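Oxidoreductase (Bordetella pertussis, PDB 3Q2K) probably uses NAD to oxidise the UDP-linked N-acetylglucosaminuronic acid it binds, a step toward 2,3-diacetamido-2,3-dideoxy-D-mannuronic acid. Local coordinates at residues Ala93-Trp107 / Arg117-Asp131. Numbering follows the deposited sequence.
Sequences ADALVLATPSGLHPW and RHVVSEKPMATRWED. With NAI (1,4-dihydronicotinamide adenine dinucleotide), chain U.
L96 and L98 exchange backbone hydrogen bonds with H118, V120 and E122 in a Rossmann-fold beta-alpha-beta unit, where strands 95-98 and 118-121 run parallel and helix 105-114 is the crossover. Five backbone bonds run from H118 N to D94 O through to E122 N to L98 O, satisfying the N-H and C=O groups that face each other; V97 pairs with strand 31-36 instead. Before the strands, R117 bends at chi2 (-91°) to bring NH1 onto a lone pair of A93 O, 2.8 Å away. Small or branched apolar residues suit the buried sheet: L98 CD1 presses on V119 CG1 under helix 105-114, while V97 and V120 lie side by side on the other face.

Beyond the strand ends both segments turn into loops that hold NADH. H105 is held mainly by NE2, which donates to T100 O at 2.8 Å, with a weak ND1 bond of 3.1 Å reaching P124 O in the other loop, just after the cis K123-P124 peptide. S102 CA covers one face of the ring. S121 OG donates to E122 O. P106, rigid and apolar, packs CG against A126 CB.

E122 suits its place because its carboxylate can take several donors: OE1 accepts from H45 and H321, while OE2 takes K123 N and the nicotinamide amide. K123 NZ reaches both the bound UDP-sugar acid, through its O3', and NAI O2D, and K123 O accepts both hydroxyls of the nicotinamide ribose. One of these, NAI O3D, also lies 2.6 Å from S102 OG in a hydrogen bond.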
loop_
_atom_site.group_PDB
_atom_site.type_symbol
_atom_site.label_atom_id
_atom_site.label_comp_id
_atom_site.label_asym_id
_atom_site.label_seq_id
_atom_site.Cartn_x
_atom_site.Cartn_y
_atom_site.Cartn_z
ATOM N N ALA C 93 3.769 -36.050 38.605
ATOM C CA ALA C 93 2.907 -36.390 37.470
ATOM C C ALA C 93 3.728 -36.544 36.193
ATOM O O ALA C 93 4.769 -35.892 36.059
ATOM C CB ALA C 93 1.791 -35.368 37.278
ATOM N N ASP C 94 3.327 -37.451 35.303
ATOM C CA ASP C 94 4.119 -37.722 34.098
ATOM C C ASP C 94 3.824 -36.673 33.039
ATOM O O ASP C 94 4.664 -36.372 32.187
ATOM C CB ASP C 94 3.825 -39.083 33.458
ATOM C CG ASP C 94 4.182 -40.222 34.398
ATOM O OD1 ASP C 94 5.336 -40.232 34.880
ATOM O OD2 ASP C 94 3.319 -41.077 34.692
ATOM N N ALA C 95 2.623 -36.119 33.161
ATOM C CA ALA C 95 2.056 -35.169 32.210
ATOM C C ALA C 95 1.139 -34.176 32.915
ATOM O O ALA C 95 0.290 -34.542 33.726
ATOM C CB ALA C 95 1.278 -35.922 31.142
ATOM N N LEU C 96 1.279 -32.898 32.592
ATOM C CA LEU C 96 0.363 -31.915 33.147
ATOM C C LEU C 96 -0.674 -31.402 32.156
ATOM O O LEU C 96 -0.384 -31.063 31.007
ATOM C CB LEU C 96 1.186 -30.781 33.746
ATOM C CG LEU C 96 1.747 -31.456 34.996
ATOM C CD1 LEU C 96 3.100 -30.871 35.336
ATOM C CD2 LEU C 96 0.745 -31.183 36.101
ATOM N N VAL C 97 -1.914 -31.354 32.628
ATOM C CA VAL C 97 -3.006 -30.905 31.782
ATOM C C VAL C 97 -3.261 -29.431 32.060
ATOM O O VAL C 97 -3.406 -29.033 33.218
ATOM C CB VAL C 97 -4.294 -31.695 32.051
ATOM C CG1 VAL C 97 -5.426 -30.993 31.323
ATOM C CG2 VAL C 97 -4.147 -33.136 31.577
ATOM N N LEU C 98 -3.297 -28.622 31.005
ATOM C CA LEU C 98 -3.392 -27.174 31.201
ATOM C C LEU C 98 -4.804 -26.682 30.881
ATOM O O LEU C 98 -5.266 -26.716 29.735
ATOM C CB LEU C 98 -2.279 -26.427 30.458
ATOM C CG LEU C 98 -0.837 -26.920 30.621
ATOM C CD1 LEU C 98 0.162 -26.210 29.689
ATOM C CD2 LEU C 98 -0.431 -26.722 32.069
ATOM N N ALA C 99 -5.508 -26.298 31.942
ATOM C CA ALA C 99 -6.954 -26.094 31.887
ATOM C C ALA C 99 -7.196 -24.680 32.382
ATOM O O ALA C 99 -8.262 -24.353 32.892
ATOM C CB ALA C 99 -7.689 -27.097 32.739
ATOM N N THR C 100 -6.147 -23.872 32.267
ATOM C CA THR C 100 -6.184 -22.489 32.711
ATOM C C THR C 100 -6.652 -21.540 31.601
ATOM O O THR C 100 -6.913 -21.968 30.473
ATOM C CB THR C 100 -4.773 -22.092 33.173
ATOM O OG1 THR C 100 -3.822 -22.591 32.219
ATOM C CG2 THR C 100 -4.510 -22.697 34.554
ATOM N N PRO C 101 -6.788 -20.251 31.949
ATOM C CA PRO C 101 -7.039 -19.234 30.942
ATOM C C PRO C 101 -6.011 -19.438 29.826
ATOM O O PRO C 101 -4.855 -19.746 30.114
ATOM C CB PRO C 101 -6.845 -17.935 31.726
ATOM C CG PRO C 101 -7.085 -18.273 33.179
ATOM C CD PRO C 101 -6.547 -19.673 33.283
ATOM N N SER C 102 -6.438 -19.325 28.569
ATOM C CA SER C 102 -5.629 -19.642 27.391
ATOM C C SER C 102 -4.280 -18.944 27.292
ATOM O O SER C 102 -3.285 -19.573 26.932
ATOM C CB SER C 102 -6.469 -19.417 26.128
ATOM O OG SER C 102 -7.631 -20.203 26.308
ATOM N N GLY C 103 -4.216 -17.670 27.668
ATOM C CA GLY C 103 -2.920 -16.983 27.654
ATOM C C GLY C 103 -1.847 -17.380 28.654
ATOM O O GLY C 103 -0.700 -16.949 28.543
ATOM N N LEU C 104 -2.189 -18.186 29.654
ATOM C CA LEU C 104 -1.174 -18.833 30.483
ATOM C C LEU C 104 -0.556 -20.102 29.907
ATOM O O LEU C 104 0.508 -20.485 30.380
ATOM C CB LEU C 104 -1.760 -19.294 31.816
ATOM C CG LEU C 104 -2.278 -18.134 32.659
ATOM C CD1 LEU C 104 -3.081 -18.761 33.812
ATOM C CD2 LEU C 104 -1.088 -17.278 33.083
ATOM N N HIS C 105 -1.240 -20.797 29.000
ATOM C CA HIS C 105 -0.795 -22.114 28.565
ATOM C C HIS C 105 0.662 -22.089 28.116
ATOM O O HIS C 105 1.451 -22.963 28.484
ATOM C CB HIS C 105 -1.632 -22.644 27.402
ATOM C CG HIS C 105 -3.076 -22.807 27.747
ATOM N ND1 HIS C 105 -4.026 -23.155 26.812
ATOM C CD2 HIS C 105 -3.738 -22.645 28.917
ATOM C CE1 HIS C 105 -5.209 -23.229 27.397
ATOM N NE2 HIS C 105 -5.061 -22.930 28.675
ATOM N N PRO C 106 1.033 -21.083 27.315
ATOM C CA PRO C 106 2.404 -21.074 26.801
ATOM C C PRO C 106 3.424 -21.105 27.945
ATOM O O PRO C 106 4.430 -21.824 27.965
ATOM C CB PRO C 106 2.502 -19.717 26.096
ATOM C CG PRO C 106 1.090 -19.324 25.784
ATOM C CD PRO C 106 0.220 -19.960 26.820
ATOM N N TRP C 107 3.181 -20.215 28.895
ATOM C CA TRP C 107 4.143 -20.015 29.966
ATOM C C TRP C 107 4.088 -21.217 30.898
ATOM O O TRP C 107 5.125 -21.720 31.317
ATOM C CB TRP C 107 3.841 -18.697 30.678
ATOM C CG TRP C 107 3.843 -17.571 29.689
ATOM C CD1 TRP C 107 2.764 -16.885 29.215
ATOM C CD2 TRP C 107 4.991 -17.039 29.011
ATOM N NE1 TRP C 107 3.175 -15.940 28.301
ATOM C CE2 TRP C 107 4.538 -16.014 28.158
ATOM C CE3 TRP C 107 6.362 -17.315 29.060
ATOM C CZ2 TRP C 107 5.417 -15.255 27.381
ATOM C CZ3 TRP C 107 7.232 -16.571 28.281
ATOM C CH2 TRP C 107 6.756 -15.552 27.448
ATOM N N ARG C 117 8.314 -32.849 32.196
ATOM C CA ARG C 117 7.146 -33.690 31.940
ATOM C C ARG C 117 6.365 -33.298 30.686
ATOM O O ARG C 117 6.485 -32.202 30.133
ATOM C CB ARG C 117 6.177 -33.724 33.124
ATOM C CG ARG C 117 6.756 -33.271 34.449
ATOM C CD ARG C 117 7.364 -34.382 35.293
ATOM N NE ARG C 117 7.896 -33.720 36.480
ATOM C CZ ARG C 117 7.157 -33.407 37.538
ATOM N NH1 ARG C 117 5.878 -33.754 37.558
ATOM N NH2 ARG C 117 7.693 -32.774 38.575
ATOM N N HIS C 118 5.512 -34.213 30.247
ATOM C CA HIS C 118 4.682 -33.971 29.074
ATOM C C HIS C 118 3.611 -32.923 29.363
ATOM O O HIS C 118 3.305 -32.690 30.534
ATOM C CB HIS C 118 4.055 -35.301 28.658
ATOM C CG HIS C 118 5.085 -36.369 28.493
ATOM N ND1 HIS C 118 6.042 -36.307 27.504
ATOM C CD2 HIS C 118 5.368 -37.464 29.239
ATOM C CE1 HIS C 118 6.860 -37.338 27.629
ATOM N NE2 HIS C 118 6.458 -38.064 28.657
ATOM N N VAL C 119 3.078 -32.286 28.321
ATOM C CA VAL C 119 2.077 -31.232 28.477
ATOM C C VAL C 119 0.885 -31.563 27.596
ATOM O O VAL C 119 1.061 -31.898 26.424
ATOM C CB VAL C 119 2.573 -29.879 27.949
ATOM C CG1 VAL C 119 1.428 -28.862 27.916
ATOM C CG2 VAL C 119 3.799 -29.430 28.727
ATOM N N VAL C 120 -0.300 -31.532 28.197
ATOM C CA VAL C 120 -1.532 -31.561 27.417
ATOM C C VAL C 120 -2.142 -30.173 27.556
ATOM O O VAL C 120 -2.671 -29.851 28.618
ATOM C CB VAL C 120 -2.529 -32.644 27.869
ATOM C CG1 VAL C 120 -3.765 -32.635 26.986
ATOM C CG2 VAL C 120 -1.896 -34.025 27.810
ATOM N N SER C 121 -2.019 -29.327 26.536
ATOM C CA SER C 121 -2.566 -27.974 26.653
ATOM C C SER C 121 -3.991 -27.903 26.122
ATOM O O SER C 121 -4.263 -28.469 25.058
ATOM C CB SER C 121 -1.722 -26.973 25.860
ATOM O OG SER C 121 -2.209 -25.661 26.064
ATOM N N GLU C 122 -4.890 -27.238 26.842
ATOM C CA GLU C 122 -6.215 -26.996 26.271
ATOM C C GLU C 122 -6.155 -26.047 25.083
ATOM O O GLU C 122 -5.173 -25.309 24.938
ATOM C CB GLU C 122 -7.184 -26.398 27.295
ATOM C CG GLU C 122 -8.053 -27.452 27.937
ATOM C CD GLU C 122 -9.078 -28.007 26.962
ATOM O OE1 GLU C 122 -9.852 -28.920 27.327
ATOM O OE2 GLU C 122 -9.112 -27.514 25.815
ATOM N N LYS C 123 -7.181 -26.067 24.238
ATOM C CA LYS C 123 -7.231 -25.122 23.126
ATOM C C LYS C 123 -7.567 -23.729 23.648
ATOM O O LYS C 123 -8.159 -23.593 24.716
ATOM C CB LYS C 123 -8.133 -25.591 21.976
ATOM C CG LYS C 123 -9.585 -25.896 22.323
ATOM C CD LYS C 123 -10.182 -24.827 23.229
ATOM C CE LYS C 123 -11.031 -23.764 22.540
ATOM N NZ LYS C 123 -11.703 -22.949 23.603
ATOM N N PRO C 124 -7.090 -22.688 22.954
ATOM C CA PRO C 124 -6.073 -22.947 21.947
ATOM C C PRO C 124 -4.741 -22.912 22.694
ATOM O O PRO C 124 -4.708 -22.524 23.866
ATOM C CB PRO C 124 -6.196 -21.713 21.057
ATOM C CG PRO C 124 -6.435 -20.626 22.070
ATOM C CD PRO C 124 -7.368 -21.247 23.100
ATOM N N MET C 125 -3.637 -23.244 22.038
ATOM C CA MET C 125 -2.396 -23.405 22.796
ATOM C C MET C 125 -1.857 -22.068 23.297
ATOM O O MET C 125 -1.030 -22.036 24.207
ATOM C CB MET C 125 -1.327 -24.083 21.929
ATOM C CG MET C 125 -0.975 -23.394 20.605
ATOM S SD MET C 125 -0.053 -24.435 19.430
ATOM C CE MET C 125 1.339 -24.859 20.483
ATOM N N ALA C 126 -2.239 -20.972 22.652
ATOM C CA ALA C 126 -1.823 -19.660 23.156
ATOM C C ALA C 126 -2.744 -18.644 22.497
ATOM O O ALA C 126 -3.643 -19.033 21.756
ATOM C CB ALA C 126 -0.391 -19.370 22.750
ATOM N N THR C 127 -2.567 -17.367 22.817
ATOM C CA THR C 127 -3.330 -16.279 22.220
ATOM C C THR C 127 -2.380 -15.435 21.359
ATOM O O THR C 127 -2.811 -14.562 20.605
ATOM C CB THR C 127 -3.933 -15.394 23.333
ATOM O OG1 THR C 127 -2.855 -15.051 24.207
ATOM C CG2 THR C 127 -4.926 -16.148 24.210
ATOM N N ARG C 128 -1.074 -15.658 21.477
ATOM C CA ARG C 128 -0.110 -14.926 20.658
ATOM C C ARG C 128 0.779 -15.830 19.824
ATOM O O ARG C 128 1.239 -16.867 20.309
ATOM C CB ARG C 128 0.740 -14.019 21.553
ATOM C CG ARG C 128 -0.112 -12.895 22.128
ATOM C CD ARG C 128 0.416 -12.431 23.473
ATOM N NE ARG C 128 -0.280 -11.215 23.884
ATOM C CZ ARG C 128 0.148 -10.348 24.799
ATOM N NH1 ARG C 128 1.283 -10.503 25.465
ATOM N NH2 ARG C 128 -0.562 -9.266 25.080
ATOM N N TRP C 129 1.002 -15.457 18.570
ATOM C CA TRP C 129 1.797 -16.323 17.703
ATOM C C TRP C 129 3.149 -16.701 18.309
ATOM O O TRP C 129 3.512 -17.870 18.437
ATOM C CB TRP C 129 1.948 -15.685 16.323
ATOM C CG TRP C 129 2.819 -16.393 15.336
ATOM C CD1 TRP C 129 3.934 -15.872 14.733
ATOM C CD2 TRP C 129 2.682 -17.729 14.837
ATOM N NE1 TRP C 129 4.494 -16.807 13.891
ATOM C CE2 TRP C 129 3.757 -17.959 13.951
ATOM C CE3 TRP C 129 1.779 -18.768 15.079
ATOM C CZ2 TRP C 129 3.933 -19.167 13.270
ATOM C CZ3 TRP C 129 1.934 -19.963 14.379
ATOM C CH2 TRP C 129 3.016 -20.159 13.496
ATOM N N GLU C 130 3.891 -15.708 18.776
ATOM C CA GLU C 130 5.256 -15.921 19.254
ATOM C C GLU C 130 5.220 -16.815 20.488
ATOM O O GLU C 130 6.126 -17.614 20.687
ATOM C CB GLU C 130 5.946 -14.594 19.613
ATOM C CG GLU C 130 6.505 -13.834 18.416
ATOM C CD GLU C 130 7.374 -14.698 17.515
ATOM O OE1 GLU C 130 8.100 -15.567 18.040
ATOM O OE2 GLU C 130 7.344 -14.544 16.275
ATOM N N ASP C 131 4.162 -16.751 21.287
ATOM C CA ASP C 131 4.171 -17.504 22.540
ATOM C C ASP C 131 3.967 -18.952 22.130
ATOM O O ASP C 131 4.552 -19.873 22.703
ATOM C CB ASP C 131 3.060 -17.107 23.521
ATOM C CG ASP C 131 3.202 -15.682 24.032
ATOM O OD1 ASP C 131 4.281 -15.097 23.827
ATOM O OD2 ASP C 131 2.264 -15.109 24.627
HETATM P PA NAI U . -12.210 -21.117 33.951
HETATM O O1A NAI U . -12.257 -19.745 34.501
HETATM O O2A NAI U . -13.581 -21.850 34.381
HETATM O O5B NAI U . -11.232 -22.145 34.715
HETATM C C5B NAI U . -10.142 -21.384 35.225
HETATM C C4B NAI U . -9.343 -22.055 36.335
HETATM O O4B NAI U . -7.946 -21.775 36.165
HETATM C C3B NAI U . -9.901 -21.272 37.538
HETATM O O3B NAI U . -10.253 -22.225 38.545
HETATM C C2B NAI U . -8.705 -20.323 37.826
HETATM O O2B NAI U . -8.560 -20.012 39.214
HETATM C C1B NAI U . -7.559 -21.291 37.460
HETATM N N9A NAI U . -6.333 -20.517 37.366
HETATM C C8A NAI U . -6.186 -19.210 37.021
HETATM N N7A NAI U . -4.911 -18.934 37.048
HETATM C C5A NAI U . -4.167 -20.002 37.413
HETATM C C6A NAI U . -2.799 -20.285 37.597
HETATM N N6A NAI U . -1.819 -19.333 37.381
HETATM N N1A NAI U . -2.474 -21.525 37.949
HETATM C C2A NAI U . -3.380 -22.474 38.112
HETATM N N3A NAI U . -4.667 -22.250 37.954
HETATM C C4A NAI U . -5.092 -21.047 37.591
HETATM O O3 NAI U . -12.402 -21.118 32.359
HETATM P PN NAI U . -12.343 -22.547 31.627
HETATM O O1N NAI U . -13.651 -22.511 30.816
HETATM O O2N NAI U . -12.397 -23.877 32.407
HETATM O O5D NAI U . -11.147 -22.412 30.547
HETATM C C5D NAI U . -10.676 -23.724 30.270
HETATM C C4D NAI U . -9.442 -23.669 29.361
HETATM O O4D NAI U . -9.794 -24.777 28.506
HETATM C C3D NAI U . -9.402 -22.423 28.452
HETATM O O3D NAI U . -8.310 -22.423 27.541
HETATM C C2D NAI U . -10.644 -22.706 27.584
HETATM O O2D NAI U . -10.401 -22.120 26.309
HETATM C C1D NAI U . -10.446 -24.222 27.349
HETATM N N1N NAI U . -11.699 -24.950 27.171
HETATM C C2N NAI U . -11.721 -25.886 26.247
HETATM C C3N NAI U . -12.899 -26.598 26.060
HETATM C C7N NAI U . -12.952 -27.639 25.018
HETATM O O7N NAI U . -14.028 -27.971 24.563
HETATM N N7N NAI U . -11.789 -28.163 24.581
HETATM C C4N NAI U . -14.022 -26.292 26.828
HETATM C C5N NAI U . -13.920 -25.281 27.764
HETATM C C6N NAI U . -12.720 -24.618 27.932
#